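Local coordinates for inositol-1-monophosphatase (Nostoc sp., PDB 5ZHH), which probably catalyses the hydrolysis of inositol monophosphates to free myo-inositol and inorganic phosphate, at residues Phe62-Leu68 against Asn80-Ile86; Pro114-Val118 against Arg129-Gly133; Gly227-Tyr233 against Ile245-Gly250. All coordinates share one frame. Residues are numbered along the deposited sequence.

Contact 1: Phe62-Leu68 against Asn80-Ile86; sequences FPQHSIL and NEYLWAI
A parallel strand pair near one edge of the large mixed sheet of the inositol monophosphatase fold brings Phe62-Leu68 alongside Asn80-Ile86. A type I turn from Phe62 to His65, closed by His65 N to Phe62 O (3.1 Å), leads from the preceding helix into strand 66-68, which runs at 28° to strand 82-86 with axes 4.4 Å apart. The register sets Ser66 beside Leu83, Ile67 beside Trp84 and Leu68 beside Ala85. Four backbone hydrogen bonds alternate in the parallel manner: Ser66 N to Tyr82 O (3.0 Å), Trp84 N to Ser66 O (2.8 Å), Leu68 N to Trp84 O (2.6 Å) and Ile86 N to Leu68 O (2.9 Å). An aromatic cluster marks the start of the pair. The His65 ring (chi1 m) stacks offset on Tyr82 (chi1 m), centroids 4.3 Å apart and planes at 18°, while its ND1 accepts from Trp84 NE1 (2.9 Å); Phe62 CE2 reaches Trp84 CZ2 at 3.8 Å. Asn80 (chi1 t) forms an Asx turn, OD1 taking Tyr82 N at 2.8 Å, and its ND2 donates to Gln64 O (3.0 Å). Ile67 CD1 packs on Trp84 CB (3.6 Å). Helix 44-61 covers the Ile67 and Trp84 face, Phe7 adjoins the aromatic cluster, helix 213-225 touches Leu68 and Ala85, and strands 73-75 and 103-110 extend the sheet beyond 66-69 and 82-90 respectively.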
loop_
_atom_site.group_PDB
_atom_site.type_symbol
_atom_site.label_atom_id
_atom_site.label_comp_id
_atom_site.label_asym_id
_atom_site.label_seq_id
_atom_site.Cartn_x
_atom_site.Cartn_y
_atom_site.Cartn_z
ATOM N N PHE A 62 26.283 17.826 3.056
ATOM C CA PHE A 62 27.652 17.478 3.442
ATOM C C PHE A 62 28.614 17.878 2.326
ATOM O O PHE A 62 29.212 17.024 1.661
ATOM C CB PHE A 62 27.758 15.984 3.754
ATOM C CG PHE A 62 26.689 15.478 4.698
ATOM C CD1 PHE A 62 26.625 15.933 6.006
ATOM C CD2 PHE A 62 25.755 14.546 4.274
ATOM C CE1 PHE A 62 25.647 15.470 6.873
ATOM C CE2 PHE A 62 24.778 14.077 5.136
ATOM C CZ PHE A 62 24.721 14.540 6.433
ATOM N N PRO A 63 28.834 19.181 2.137
ATOM C CA PRO A 63 29.682 19.626 1.013
ATOM C C PRO A 63 31.123 19.153 1.084
ATOM O O PRO A 63 31.784 19.098 0.040
ATOM C CB PRO A 63 29.595 21.158 1.083
ATOM C CG PRO A 63 29.100 21.475 2.450
ATOM C CD PRO A 63 28.315 20.302 2.940
ATOM N N GLN A 64 31.634 18.817 2.268
ATOM C CA GLN A 64 33.022 18.394 2.422
ATOM C C GLN A 64 33.217 16.889 2.285
ATOM O O GLN A 64 34.362 16.423 2.315
ATOM C CB GLN A 64 33.584 18.876 3.766
ATOM C CG GLN A 64 34.132 20.309 3.744
ATOM C CD GLN A 64 33.128 21.324 3.237
ATOM O OE1 GLN A 64 32.092 21.550 3.860
ATOM N NE2 GLN A 64 33.429 21.940 2.099
ATOM N N HIS A 65 32.144 16.116 2.149
ATOM C CA HIS A 65 32.288 14.677 2.001
ATOM C C HIS A 65 32.627 14.319 0.554
ATOM O O HIS A 65 32.342 15.071 -0.381
ATOM C CB HIS A 65 31.004 13.956 2.417
ATOM C CG HIS A 65 30.682 14.071 3.876
ATOM N ND1 HIS A 65 29.714 13.301 4.484
ATOM C CD2 HIS A 65 31.198 14.863 4.846
ATOM C CE1 HIS A 65 29.649 13.611 5.767
ATOM N NE2 HIS A 65 30.539 14.558 6.012
ATOM N N SER A 66 33.219 13.141 0.373
ATOM C CA SER A 66 33.535 12.628 -0.953
ATOM C C SER A 66 32.503 11.583 -1.364
ATOM O O SER A 66 31.848 10.962 -0.522
ATOM C CB SER A 66 34.939 12.014 -0.989
ATOM O OG SER A 66 35.944 13.015 -0.934
ATOM N N ILE A 67 32.356 11.408 -2.678
ATOM C CA ILE A 67 31.362 10.511 -3.260
ATOM C C ILE A 67 32.043 9.463 -4.131
ATOM O O ILE A 67 32.967 9.781 -4.888
ATOM C CB ILE A 67 30.330 11.288 -4.102
ATOM C CG1 ILE A 67 29.697 12.420 -3.290
ATOM C CG2 ILE A 67 29.261 10.333 -4.633
ATOM C CD1 ILE A 67 28.975 11.958 -2.062
ATOM N N LEU A 68 31.609 8.209 -3.993
ATOM C CA LEU A 68 31.965 7.125 -4.906
ATOM C C LEU A 68 30.705 6.611 -5.598
ATOM O O LEU A 68 29.746 6.210 -4.928
ATOM C CB LEU A 68 32.677 5.984 -4.179
ATOM C CG LEU A 68 33.137 4.854 -5.109
ATOM C CD1 LEU A 68 34.202 5.336 -6.086
ATOM C CD2 LEU A 68 33.654 3.684 -4.286
ATOM N N ASN A 80 39.322 10.585 1.710
ATOM C CA ASN A 80 38.587 11.413 2.658
ATOM C C ASN A 80 38.061 10.567 3.809
ATOM O O ASN A 80 37.736 9.387 3.645
ATOM C CB ASN A 80 37.425 12.106 1.934
ATOM C CG ASN A 80 36.741 13.190 2.771
ATOM O OD1 ASN A 80 36.507 13.037 3.972
ATOM N ND2 ASN A 80 36.396 14.289 2.114
ATOM N N GLU A 81 37.981 11.184 4.988
ATOM C CA GLU A 81 37.376 10.505 6.126
ATOM C C GLU A 81 35.959 10.046 5.797
ATOM O O GLU A 81 35.542 8.958 6.207
ATOM C CB GLU A 81 37.376 11.427 7.344
ATOM C CG GLU A 81 36.701 10.837 8.564
ATOM C CD GLU A 81 36.680 11.793 9.740
ATOM O OE1 GLU A 81 36.869 13.010 9.528
ATOM O OE2 GLU A 81 36.490 11.320 10.879
ATOM N N TYR A 82 35.212 10.852 5.045
ATOM C CA TYR A 82 33.832 10.545 4.692
ATOM C C TYR A 82 33.734 10.267 3.200
ATOM O O TYR A 82 34.058 11.134 2.379
ATOM C CB TYR A 82 32.902 11.694 5.084
ATOM C CG TYR A 82 32.896 11.973 6.566
ATOM C CD1 TYR A 82 32.324 11.075 7.456
ATOM C CD2 TYR A 82 33.460 13.137 7.076
ATOM C CE1 TYR A 82 32.313 11.322 8.813
ATOM C CE2 TYR A 82 33.457 13.393 8.435
ATOM C CZ TYR A 82 32.880 12.483 9.298
ATOM O OH TYR A 82 32.871 12.731 10.650
ATOM N N LEU A 83 33.278 9.067 2.854
ATOM C CA LEU A 83 33.137 8.652 1.464
ATOM C C LEU A 83 31.801 7.947 1.314
ATOM O O LEU A 83 31.588 6.890 1.916
ATOM C CB LEU A 83 34.286 7.729 1.029
ATOM C CG LEU A 83 34.222 7.244 -0.423
ATOM C CD1 LEU A 83 34.311 8.429 -1.370
ATOM C CD2 LEU A 83 35.331 6.232 -0.724
ATOM N N TRP A 84 30.914 8.521 0.503
ATOM C CA TRP A 84 29.603 7.939 0.249
ATOM C C TRP A 84 29.697 7.002 -0.948
ATOM O O TRP A 84 30.232 7.377 -1.997
ATOM C CB TRP A 84 28.556 9.021 -0.018
ATOM C CG TRP A 84 28.211 9.850 1.177
ATOM C CD1 TRP A 84 28.824 11.002 1.573
ATOM C CD2 TRP A 84 27.156 9.610 2.121
ATOM N NE1 TRP A 84 28.230 11.487 2.710
ATOM C CE2 TRP A 84 27.206 10.650 3.071
ATOM C CE3 TRP A 84 26.191 8.609 2.266
ATOM C CZ2 TRP A 84 26.321 10.725 4.147
ATOM C CZ3 TRP A 84 25.306 8.686 3.339
ATOM C CH2 TRP A 84 25.380 9.737 4.264
ATOM N N ALA A 85 29.208 5.780 -0.778
ATOM C CA ALA A 85 29.173 4.777 -1.839
ATOM C C ALA A 85 27.722 4.656 -2.291
ATOM O O ALA A 85 26.881 4.119 -1.556
ATOM C CB ALA A 85 29.731 3.440 -1.354
ATOM N N ILE A 86 27.436 5.166 -3.489
ATOM C CA ILE A 86 26.074 5.386 -3.978
ATOM C C ILE A 86 25.801 4.452 -5.150
ATOM O O ILE A 86 26.543 4.465 -6.138
ATOM C CB ILE A 86 25.878 6.841 -4.435
ATOM C CG1 ILE A 86 26.076 7.817 -3.283
ATOM C CG2 ILE A 86 24.508 7.016 -5.058
ATOM C CD1 ILE A 86 25.441 7.382 -2.025
#

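Contact 2: Pro114-Val118 against Arg129-Gly133; sequences PQVGV and RGAAG
Pro114 starts the segment in extended conformation (phi/psi -63/125), its carbonyl O accepting from Gln115 NE2 at 2.9 Å, a bond that holds the amide of the neighbouring side chain back along its own strand. At Gln115 psi drops to -22°, and Gln115 and Val116 both face Leu108 of strand 103-110: a classic beta bulge. On its other edge Gln115 remains in step with Arg129-Gly133, since Ala132 N donates to Gln115 O (2.9 Å) and Ala131 CA lies 3.2 Å from that same oxygen; with chi1 and chi2 both m, Gln115 OE1 comes within 3.3 Å of Ala132 CB. Val116 (chi1 t) opposes Ala131 in a non-hydrogen-bonded pair, CA to CA 4.3 Å, with Val116 CG2 4.2 Å from Ala131 CB. These are the arms of the antiparallel hairpin 113-121/126-131, inner strands of the large mixed sheet, whose axes here run at 166° and approach to 4.7 Å. Gly117 and Gly130 form the hydrogen-bonded pair between: Gly117 N donates to Gly130 O (2.8 Å) and Gly130 N to Gly117 O (2.9 Å); because both are glycines, neither puts a side chain on the face away from Val116 and Ala131. At Val118 (chi1 t) the partner is Arg129, CA to CA 4.6 Å, Val118 CG2 meeting Arg129 CG at 4.0 Å. Val118 also packs on helix 3-25, where Thr12 OG1 receives Arg129 NE; the Arg129 side chain further touches Glu13 of a second subunit.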
loop_
_atom_site.group_PDB
_atom_site.type_symbol
_atom_site.label_atom_id
_atom_site.label_comp_id
_atom_site.label_asym_id
_atom_site.label_seq_id
_atom_site.Cartn_x
_atom_site.Cartn_y
_atom_site.Cartn_z
ATOM N N PRO A 114 32.211 0.697 6.516
ATOM C CA PRO A 114 30.773 0.990 6.409
ATOM C C PRO A 114 30.164 1.319 7.766
ATOM O O PRO A 114 30.274 0.544 8.718
ATOM C CB PRO A 114 30.189 -0.307 5.833
ATOM C CG PRO A 114 31.361 -1.001 5.166
ATOM C CD PRO A 114 32.552 -0.647 6.014
ATOM N N GLN A 115 29.514 2.481 7.853
ATOM C CA GLN A 115 28.942 2.938 9.116
ATOM C C GLN A 115 27.506 3.427 9.021
ATOM O O GLN A 115 26.831 3.484 10.059
ATOM C CB GLN A 115 29.800 4.063 9.715
ATOM C CG GLN A 115 31.167 3.612 10.206
ATOM C CD GLN A 115 31.100 2.826 11.505
ATOM O OE1 GLN A 115 31.134 3.399 12.594
ATOM N NE2 GLN A 115 31.015 1.506 11.396
ATOM N N VAL A 116 27.029 3.823 7.843
ATOM C CA VAL A 116 25.644 4.240 7.648
ATOM C C VAL A 116 25.133 3.604 6.369
ATOM O O VAL A 116 25.821 3.619 5.343
ATOM C CB VAL A 116 25.496 5.774 7.565
ATOM C CG1 VAL A 116 24.036 6.153 7.353
ATOM C CG2 VAL A 116 26.051 6.440 8.814
ATOM N N GLY A 117 23.918 3.067 6.419
ATOM C CA GLY A 117 23.362 2.442 5.238
ATOM C C GLY A 117 21.865 2.609 5.095
ATOM O O GLY A 117 21.113 2.420 6.057
ATOM N N VAL A 118 21.426 2.982 3.899
ATOM C CA VAL A 118 20.011 3.021 3.557
ATOM C C VAL A 118 19.819 2.302 2.232
ATOM O O VAL A 118 20.530 2.580 1.260
ATOM C CB VAL A 118 19.460 4.459 3.471
ATOM C CG1 VAL A 118 18.000 4.413 3.086
ATOM C CG2 VAL A 118 19.623 5.180 4.812
ATOM N N ARG A 129 17.192 0.609 6.954
ATOM C CA ARG A 129 18.042 1.653 7.510
ATOM C C ARG A 129 18.886 1.085 8.639
ATOM O O ARG A 129 18.387 0.330 9.479
ATOM C CB ARG A 129 17.205 2.840 8.020
ATOM C CG ARG A 129 16.570 3.663 6.902
ATOM C CD ARG A 129 15.412 4.510 7.415
ATOM N NE ARG A 129 15.789 5.483 8.437
ATOM C CZ ARG A 129 15.535 5.323 9.733
ATOM N NH1 ARG A 129 14.925 4.221 10.148
ATOM N NH2 ARG A 129 15.881 6.257 10.613
ATOM N N GLY A 130 20.163 1.449 8.648
ATOM C CA GLY A 130 21.057 1.018 9.703
ATOM C C GLY A 130 22.220 1.966 9.844
ATOM O O GLY A 130 22.658 2.588 8.872
ATOM N N ALA A 131 22.722 2.080 11.069
ATOM C CA ALA A 131 23.917 2.864 11.343
ATOM C C ALA A 131 24.587 2.296 12.583
ATOM O O ALA A 131 23.918 1.770 13.476
ATOM C CB ALA A 131 23.591 4.352 11.536
ATOM N N ALA A 132 25.913 2.404 12.627
ATOM C CA ALA A 132 26.690 1.834 13.723
ATOM C C ALA A 132 26.153 2.288 15.074
ATOM O O ALA A 132 26.039 3.489 15.340
ATOM C CB ALA A 132 28.161 2.230 13.578
ATOM N N GLY A 133 25.790 1.319 15.913
ATOM C CA GLY A 133 25.287 1.596 17.239
ATOM C C GLY A 133 23.859 2.088 17.303
ATOM O O GLY A 133 23.344 2.288 18.408
#

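Contact 3: Gly227-Tyr233 against Ile245-Gly250; sequences GGKVTAY and ILATNG
Val230 (chi1 t) forms the apolar centre, its CG1 3.7 Å from Ile245 CD1 and its CG2 4.0 Å from Ala247 CB. Its backbone joins Ala247 in an antiparallel non-hydrogen-bonded pair (Val230 CA to Ala247 CA 4.4 Å), strand axes at 167° and 4.7 Å apart. The flanking pairs are doubly hydrogen-bonded: Thr231 N to Leu246 O (2.9 Å) with Leu246 N to Thr231 O (2.8 Å), and Lys229 N to Thr248 O with Thr248 N to Lys229 O, both 2.9 Å. Farther out, Gly227 ends helix 213-225 in a Schellman motif; Gly228 CA passes 3.3 Å from Thr248 O, where a side chain would clash. Thr248 OG1 (chi1 p) takes Gly250 N at 3.0 Å, an ST turn, and also bonds His253 ND1, while Thr231 OG1 bonds His253 NE2. Helix 213-225 covers the Val230 and Ala247 face, helix 253-261 packs against Leu246 on the other, and strand 205-208 continues the five-stranded sheet beyond 245-248.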
loop_
_atom_site.group_PDB
_atom_site.type_symbol
_atom_site.label_atom_id
_atom_site.label_comp_id
_atom_site.label_asym_id
_atom_site.label_seq_id
_atom_site.Cartn_x
_atom_site.Cartn_y
_atom_site.Cartn_z
ATOM N N GLY A 227 22.667 -7.921 13.529
ATOM C CA GLY A 227 23.200 -9.069 14.224
ATOM C C GLY A 227 23.939 -10.062 13.358
ATOM O O GLY A 227 24.306 -11.132 13.859
ATOM N N GLY A 228 24.184 -9.739 12.086
ATOM C CA GLY A 228 24.840 -10.647 11.166
ATOM C C GLY A 228 26.344 -10.445 11.103
ATOM O O GLY A 228 26.938 -9.690 11.876
ATOM N N LYS A 229 26.966 -11.138 10.140
ATOM C CA LYS A 229 28.417 -11.165 10.006
ATOM C C LYS A 229 28.816 -11.121 8.534
ATOM O O LYS A 229 28.214 -11.801 7.697
ATOM C CB LYS A 229 28.989 -12.424 10.671
ATOM C CG LYS A 229 30.493 -12.492 10.723
ATOM C CD LYS A 229 30.947 -13.676 11.573
ATOM C CE LYS A 229 32.450 -13.878 11.478
ATOM N NZ LYS A 229 32.944 -14.907 12.438
ATOM N N VAL A 230 29.841 -10.326 8.222
ATOM C CA VAL A 230 30.297 -10.118 6.847
ATOM C C VAL A 230 31.813 -10.275 6.799
ATOM O O VAL A 230 32.535 -9.559 7.503
ATOM C CB VAL A 230 29.893 -8.737 6.304
ATOM C CG1 VAL A 230 30.318 -8.599 4.851
ATOM C CG2 VAL A 230 28.405 -8.521 6.443
ATOM N N THR A 231 32.296 -11.204 5.965
ATOM C CA THR A 231 33.724 -11.485 5.830
ATOM C C THR A 231 34.043 -11.820 4.376
ATOM O O THR A 231 33.167 -11.818 3.503
ATOM C CB THR A 231 34.156 -12.668 6.707
ATOM O OG1 THR A 231 33.505 -13.854 6.232
ATOM C CG2 THR A 231 33.776 -12.449 8.164
ATOM N N ALA A 232 35.310 -12.154 4.124
ATOM C CA ALA A 232 35.684 -12.833 2.891
ATOM C C ALA A 232 35.184 -14.278 2.925
ATOM O O ALA A 232 34.650 -14.755 3.928
ATOM C CB ALA A 232 37.202 -12.802 2.698
ATOM N N TYR A 233 35.349 -14.981 1.799
ATOM C CA TYR A 233 34.873 -16.360 1.721
ATOM C C TYR A 233 35.501 -17.232 2.806
ATOM O O TYR A 233 34.831 -18.104 3.376
ATOM C CB TYR A 233 35.162 -16.961 0.345
ATOM C CG TYR A 233 34.262 -16.529 -0.803
ATOM C CD1 TYR A 233 33.500 -15.352 -0.753
ATOM C CD2 TYR A 233 34.194 -17.301 -1.955
ATOM C CE1 TYR A 233 32.689 -14.981 -1.837
ATOM C CE2 TYR A 233 33.409 -16.937 -3.028
ATOM C CZ TYR A 233 32.659 -15.780 -2.971
ATOM O OH TYR A 233 31.887 -15.451 -4.068
ATOM N N ILE A 245 32.319 -11.228 -1.214
ATOM C CA ILE A 245 31.643 -10.970 0.051
ATOM C C ILE A 245 30.947 -12.246 0.509
ATOM O O ILE A 245 30.376 -12.988 -0.298
ATOM C CB ILE A 245 30.651 -9.793 -0.082
ATOM C CG1 ILE A 245 29.959 -9.537 1.262
ATOM C CG2 ILE A 245 29.636 -10.078 -1.192
ATOM C CD1 ILE A 245 29.203 -8.207 1.340
ATOM N N LEU A 246 31.027 -12.512 1.811
ATOM C CA LEU A 246 30.268 -13.573 2.468
ATOM C C LEU A 246 29.500 -12.933 3.615
ATOM O O LEU A 246 30.113 -12.369 4.526
ATOM C CB LEU A 246 31.187 -14.678 2.994
ATOM C CG LEU A 246 30.548 -15.708 3.928
ATOM C CD1 LEU A 246 29.440 -16.456 3.192
ATOM C CD2 LEU A 246 31.601 -16.688 4.448
ATOM N N ALA A 247 28.171 -13.010 3.571
ATOM C CA ALA A 247 27.324 -12.248 4.488
ATOM C C ALA A 247 26.200 -13.134 5.001
ATOM O O ALA A 247 25.378 -13.610 4.213
ATOM C CB ALA A 247 26.755 -11.011 3.786
ATOM N N THR A 248 26.162 -13.371 6.316
ATOM C CA THR A 248 25.238 -14.352 6.879
ATOM C C THR A 248 24.637 -13.839 8.176
ATOM O O THR A 248 25.008 -12.778 8.691
ATOM C CB THR A 248 25.926 -15.696 7.156
ATOM O OG1 THR A 248 26.765 -15.564 8.308
ATOM C CG2 THR A 248 26.758 -16.160 5.957
ATOM N N ASN A 249 23.726 -14.647 8.729
ATOM C CA ASN A 249 23.158 -14.398 10.048
ATOM C C ASN A 249 24.160 -14.602 11.175
ATOM O O ASN A 249 23.809 -14.347 12.328
ATOM C CB ASN A 249 21.932 -15.293 10.294
ATOM C CG ASN A 249 22.265 -16.790 10.313
ATOM O OD1 ASN A 249 23.430 -17.194 10.288
ATOM N ND2 ASN A 249 21.221 -17.621 10.367
ATOM N N GLY A 250 25.377 -15.062 10.891
ATOM C CA GLY A 250 26.346 -15.252 11.954
ATOM C C GLY A 250 26.392 -16.673 12.481
ATOM O O GLY A 250 27.455 -17.152 12.886
#

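In the fold
From the N terminus the three contacts follow in series, each closing a short loop before the next opens, so none nest or cross. Contact 1 spans 11 residues, including edge strand 73-75, and contact 2 spans 10 across the turn of a hairpin; both belong to the large mixed sheet, where strand 103-110 separates them, their centres being 15 Å apart. Contact 3 closes an 11-residue loop without helix or strand at the edge of the smaller, five-stranded sheet; its centre is 25 Å from that of contact 1 and 16 Å from that of contact 2. Helix 213-225 touches all three contacts, through Leu68 and Ala85, Pro114, and Val230, Ile245 and Ala247, and so packs between the two sheets.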